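Local atomic coordinates of 11R-lipoxygenase (Gersemia fruticosa, PDB entry 3VF1), a protein that is a calcium-dependent, non-heme iron lipoxygenase that probably adds molecular oxygen to polyunsaturated fatty acids at the 11R position. Residues 279-290 / 355-366. Residues are numbered along the deposited sequence; the frame is centred on the assembly and turned at random.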
loop_
_atom_site.group_PDB
_atom_site.type_symbol
_atom_site.label_atom_id
_atom_site.label_comp_id
_atom_site.label_asym_id
_atom_site.label_seq_id
_atom_site.Cartn_x
_atom_site.Cartn_y
_atom_site.Cartn_z
ATOM N N ASN A 279 -31.783 2.712 14.963
ATOM C CA ASN A 279 -32.219 3.256 13.681
ATOM C C ASN A 279 -32.244 2.212 12.563
ATOM O O ASN A 279 -32.317 2.557 11.384
ATOM C CB ASN A 279 -31.322 4.427 13.269
ATOM C CG ASN A 279 -29.861 4.036 13.167
ATOM O OD1 ASN A 279 -29.335 3.333 14.029
ATOM N ND2 ASN A 279 -29.198 4.486 12.107
ATOM N N PHE A 280 -32.183 0.937 12.938
ATOM C CA PHE A 280 -32.219 -0.154 11.969
ATOM C C PHE A 280 -33.210 -1.206 12.459
ATOM O O PHE A 280 -32.818 -2.311 12.830
ATOM C CB PHE A 280 -30.824 -0.764 11.822
ATOM C CG PHE A 280 -30.660 -1.659 10.618
ATOM C CD1 PHE A 280 -31.578 -1.653 9.582
ATOM C CD2 PHE A 280 -29.573 -2.515 10.530
ATOM C CE1 PHE A 280 -31.411 -2.480 8.484
ATOM C CE2 PHE A 280 -29.405 -3.341 9.438
ATOM C CZ PHE A 280 -30.324 -3.322 8.414
ATOM N N PRO A 281 -34.505 -0.857 12.463
ATOM C CA PRO A 281 -35.562 -1.673 13.073
ATOM C C PRO A 281 -35.930 -2.919 12.266
ATOM O O PRO A 281 -37.044 -3.011 11.750
ATOM C CB PRO A 281 -36.746 -0.704 13.129
ATOM C CG PRO A 281 -36.539 0.190 11.958
ATOM C CD PRO A 281 -35.047 0.359 11.831
ATOM N N VAL A 282 -35.004 -3.867 12.169
ATOM C CA VAL A 282 -35.272 -5.131 11.494
ATOM C C VAL A 282 -36.083 -6.044 12.402
ATOM O O VAL A 282 -35.651 -6.379 13.502
ATOM C CB VAL A 282 -33.968 -5.851 11.101
ATOM C CG1 VAL A 282 -34.268 -7.234 10.539
ATOM C CG2 VAL A 282 -33.180 -5.021 10.096
ATOM N N LYS A 283 -37.260 -6.444 11.936
ATOM C CA LYS A 283 -38.136 -7.310 12.717
ATOM C C LYS A 283 -38.017 -8.757 12.261
ATOM O O LYS A 283 -37.759 -9.034 11.090
ATOM C CB LYS A 283 -39.590 -6.836 12.612
ATOM C CG LYS A 283 -39.795 -5.388 13.030
ATOM C CD LYS A 283 -39.222 -5.129 14.416
ATOM C CE LYS A 283 -39.344 -3.669 14.813
ATOM N NZ LYS A 283 -38.696 -3.405 16.130
ATOM N N ASN A 284 -38.209 -9.675 13.201
ATOM C CA ASN A 284 -38.073 -11.100 12.932
ATOM C C ASN A 284 -38.931 -11.554 11.756
ATOM O O ASN A 284 -38.506 -12.391 10.959
ATOM C CB ASN A 284 -38.430 -11.900 14.187
ATOM C CG ASN A 284 -38.256 -13.393 13.999
ATOM O OD1 ASN A 284 -37.137 -13.887 13.863
ATOM N ND2 ASN A 284 -39.365 -14.124 14.005
ATOM N N GLU A 285 -40.133 -10.997 11.646
ATOM C CA GLU A 285 -41.059 -11.379 10.580
ATOM C C GLU A 285 -40.423 -11.183 9.208
ATOM O O GLU A 285 -40.718 -11.914 8.267
ATOM C CB GLU A 285 -42.367 -10.577 10.686
ATOM C CG GLU A 285 -42.589 -9.512 9.598
ATOM C CD GLU A 285 -42.743 -8.104 10.162
ATOM O OE1 GLU A 285 -42.985 -7.967 11.380
ATOM O OE2 GLU A 285 -42.621 -7.133 9.382
ATOM N N MET A 286 -39.545 -10.192 9.104
ATOM C CA MET A 286 -38.952 -9.828 7.827
ATOM C C MET A 286 -37.929 -10.859 7.358
ATOM O O MET A 286 -37.748 -11.052 6.163
ATOM C CB MET A 286 -38.275 -8.459 7.929
ATOM C CG MET A 286 -39.192 -7.329 8.369
ATOM S SD MET A 286 -38.276 -5.813 8.698
ATOM C CE MET A 286 -39.605 -4.672 9.060
ATOM N N VAL A 287 -37.273 -11.535 8.294
ATOM C CA VAL A 287 -36.104 -12.343 7.953
ATOM C C VAL A 287 -36.131 -13.764 8.510
ATOM O O VAL A 287 -35.184 -14.521 8.312
ATOM C CB VAL A 287 -34.821 -11.668 8.474
ATOM C CG1 VAL A 287 -34.637 -10.301 7.827
ATOM C CG2 VAL A 287 -34.870 -11.540 9.988
ATOM N N GLU A 288 -37.209 -14.131 9.192
ATOM C CA GLU A 288 -37.241 -15.392 9.928
ATOM C C GLU A 288 -37.028 -16.621 9.042
ATOM O O GLU A 288 -36.290 -17.532 9.414
ATOM C CB GLU A 288 -38.553 -15.536 10.700
ATOM C CG GLU A 288 -38.576 -16.747 11.620
ATOM C CD GLU A 288 -39.918 -16.952 12.289
ATOM O OE1 GLU A 288 -40.959 -16.730 11.630
ATOM O OE2 GLU A 288 -39.933 -17.334 13.480
ATOM N N LYS A 289 -37.670 -16.652 7.879
ATOM C CA LYS A 289 -37.578 -17.816 6.999
ATOM C C LYS A 289 -36.234 -17.881 6.273
ATOM O O LYS A 289 -35.924 -18.876 5.620
ATOM C CB LYS A 289 -38.734 -17.834 5.993
ATOM C CG LYS A 289 -40.026 -18.419 6.558
ATOM C CD LYS A 289 -41.188 -18.310 5.574
ATOM C CE LYS A 289 -41.054 -19.283 4.405
ATOM N NZ LYS A 289 -41.352 -20.693 4.793
ATOM N N LEU A 290 -35.440 -16.822 6.396
ATOM C CA LEU A 290 -34.088 -16.815 5.850
ATOM C C LEU A 290 -33.120 -17.482 6.823
ATOM O O LEU A 290 -32.064 -17.974 6.426
ATOM C CB LEU A 290 -33.633 -15.382 5.570
ATOM C CG LEU A 290 -34.495 -14.587 4.592
ATOM C CD1 LEU A 290 -34.028 -13.141 4.527
ATOM C CD2 LEU A 290 -34.460 -15.229 3.216
ATOM N N PRO A 355 -34.781 5.744 9.669
ATOM C CA PRO A 355 -35.993 5.105 9.138
ATOM C C PRO A 355 -37.056 6.124 8.736
ATOM O O PRO A 355 -37.198 7.151 9.398
ATOM C CB PRO A 355 -36.492 4.259 10.314
ATOM C CG PRO A 355 -35.311 4.080 11.200
ATOM C CD PRO A 355 -34.499 5.324 11.052
ATOM N N GLY A 356 -37.792 5.837 7.667
ATOM C CA GLY A 356 -38.819 6.740 7.181
ATOM C C GLY A 356 -39.737 6.065 6.180
ATOM O O GLY A 356 -39.577 4.881 5.881
ATOM N N GLU A 357 -40.698 6.820 5.656
ATOM C CA GLU A 357 -41.664 6.275 4.707
ATOM C C GLU A 357 -41.005 5.941 3.370
ATOM O O GLU A 357 -41.411 5.001 2.687
ATOM C CB GLU A 357 -42.824 7.252 4.491
ATOM C CG GLU A 357 -42.426 8.572 3.848
ATOM C CD GLU A 357 -43.627 9.442 3.520
ATOM O OE1 GLU A 357 -44.759 8.912 3.501
ATOM O OE2 GLU A 357 -43.441 10.655 3.282
ATOM N N ASN A 358 -39.990 6.716 3.001
ATOM C CA ASN A 358 -39.251 6.476 1.766
ATOM C C ASN A 358 -37.938 5.743 2.029
ATOM O O ASN A 358 -37.073 5.664 1.157
ATOM C CB ASN A 358 -38.967 7.796 1.051
ATOM C CG ASN A 358 -40.234 8.529 0.650
ATOM O OD1 ASN A 358 -41.284 7.915 0.453
ATOM N ND2 ASN A 358 -40.140 9.848 0.523
ATOM N N ASN A 359 -37.800 5.205 3.237
ATOM C CA ASN A 359 -36.588 4.498 3.631
ATOM C C ASN A 359 -36.932 3.237 4.410
ATOM O O ASN A 359 -36.763 3.177 5.628
ATOM C CB ASN A 359 -35.700 5.401 4.482
ATOM C CG ASN A 359 -34.369 4.763 4.804
ATOM O OD1 ASN A 359 -33.780 4.073 3.974
ATOM N ND2 ASN A 359 -33.891 4.980 6.018
ATOM N N SER A 360 -37.411 2.229 3.693
ATOM C CA SER A 360 -37.874 0.993 4.304
ATOM C C SER A 360 -36.751 -0.027 4.407
ATOM O O SER A 360 -35.648 0.194 3.907
ATOM C CB SER A 360 -38.993 0.400 3.458
ATOM O OG SER A 360 -38.498 0.058 2.173
ATOM N N ILE A 361 -37.046 -1.152 5.050
ATOM C CA ILE A 361 -36.105 -2.260 5.125
ATOM C C ILE A 361 -36.371 -3.249 3.995
ATOM O O ILE A 361 -37.479 -3.769 3.860
ATOM C CB ILE A 361 -36.198 -2.981 6.479
ATOM C CG1 ILE A 361 -35.815 -2.015 7.603
ATOM C CG2 ILE A 361 -35.294 -4.205 6.490
ATOM C CD1 ILE A 361 -35.898 -2.606 8.991
ATOM N N TRP A 362 -35.345 -3.498 3.185
ATOM C CA TRP A 362 -35.452 -4.410 2.054
ATOM C C TRP A 362 -35.013 -5.805 2.472
ATOM O O TRP A 362 -34.113 -5.963 3.291
ATOM C CB TRP A 362 -34.594 -3.917 0.890
ATOM C CG TRP A 362 -34.887 -2.504 0.501
ATOM C CD1 TRP A 362 -34.383 -1.374 1.078
ATOM C CD2 TRP A 362 -35.754 -2.063 -0.549
ATOM N NE1 TRP A 362 -34.881 -0.258 0.451
ATOM C CE2 TRP A 362 -35.725 -0.655 -0.553
ATOM C CE3 TRP A 362 -36.551 -2.723 -1.489
ATOM C CZ2 TRP A 362 -36.462 0.106 -1.457
ATOM C CZ3 TRP A 362 -37.282 -1.966 -2.385
ATOM C CH2 TRP A 362 -37.233 -0.567 -2.364
ATOM N N THR A 363 -35.654 -6.815 1.898
ATOM C CA THR A 363 -35.435 -8.194 2.308
ATOM C C THR A 363 -35.861 -9.147 1.194
ATOM O O THR A 363 -36.927 -8.977 0.605
ATOM C CB THR A 363 -36.237 -8.494 3.592
ATOM O OG1 THR A 363 -35.477 -8.094 4.738
ATOM C CG2 THR A 363 -36.559 -9.947 3.708
ATOM N N PRO A 364 -35.029 -10.159 0.898
ATOM C CA PRO A 364 -35.326 -11.076 -0.211
ATOM C C PRO A 364 -36.561 -11.933 0.051
ATOM O O PRO A 364 -37.141 -12.488 -0.877
ATOM C CB PRO A 364 -34.069 -11.947 -0.289
ATOM C CG PRO A 364 -33.501 -11.914 1.086
ATOM C CD PRO A 364 -33.802 -10.544 1.617
ATOM N N LEU A 365 -36.939 -12.041 1.319
ATOM C CA LEU A 365 -38.154 -12.739 1.727
ATOM C C LEU A 365 -39.435 -11.957 1.420
ATOM O O LEU A 365 -40.435 -12.543 1.003
ATOM C CB LEU A 365 -38.088 -13.025 3.227
ATOM C CG LEU A 365 -39.091 -14.030 3.790
ATOM C CD1 LEU A 365 -38.797 -15.426 3.270
ATOM C CD2 LEU A 365 -39.058 -14.001 5.312
ATOM N N LYS A 366 -39.403 -10.643 1.622
ATOM C CA LYS A 366 -40.608 -9.820 1.542
ATOM C C LYS A 366 -40.654 -8.958 0.283
ATOM O O LYS A 366 -41.704 -8.421 -0.069
ATOM C CB LYS A 366 -40.705 -8.906 2.768
ATOM C CG LYS A 366 -40.879 -9.636 4.090
ATOM C CD LYS A 366 -42.168 -10.440 4.120
ATOM C CE LYS A 366 -42.371 -11.117 5.464
ATOM N NZ LYS A 366 -43.582 -11.982 5.471
#
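I361 sets its CD1 methyl among P281, V282 and M286, nearest the P281 carbonyl oxygen, at the centre of a van der Waals contact. With CG1 anti to the carbonyl carbon (chi1 -63°) and the chain extended beyond it, CD1 reaches V282 CG2 at 3.8 Å and M286 SD at 4.0 Å. The M286 side chain crosses I361 at about a right angle, its SD touching CG2 as well as CD1, and K283 N gives SD a weak but nearly straight hydrogen bond of 3.5 Å. V282 CG2 also sits over one face of the F280 ring, near its rim.

Two further apolar patches flank this centre. P281 CD meets P355 CG at 3.8 Å, the two rings crossing obliquely. Beyond the short helix 284-287, L290 sets CD1 on P364 CG (3.7 Å) and slides past L365, whose CD1 rests on K289 CB at 3.6 Å. An alanine in place of P281 would probably uncover one flank of the I361 methyl, take away the ring that P355 packs on and free the inverse gamma turn to flex.

Carbons also meet backbone carbonyls: L365 CD2 lies 3.3 Å from M286 O, and K366 CE 3.4 Å from E285 O. T363 OG1 hydrogen-bonds to I347 O, and N279 O to Q350 NE2. Segment 279-290 therefore packs by burial against outermost sheet strand 361-362, away from the iron, while both segments tie polar groups to strand 344-350.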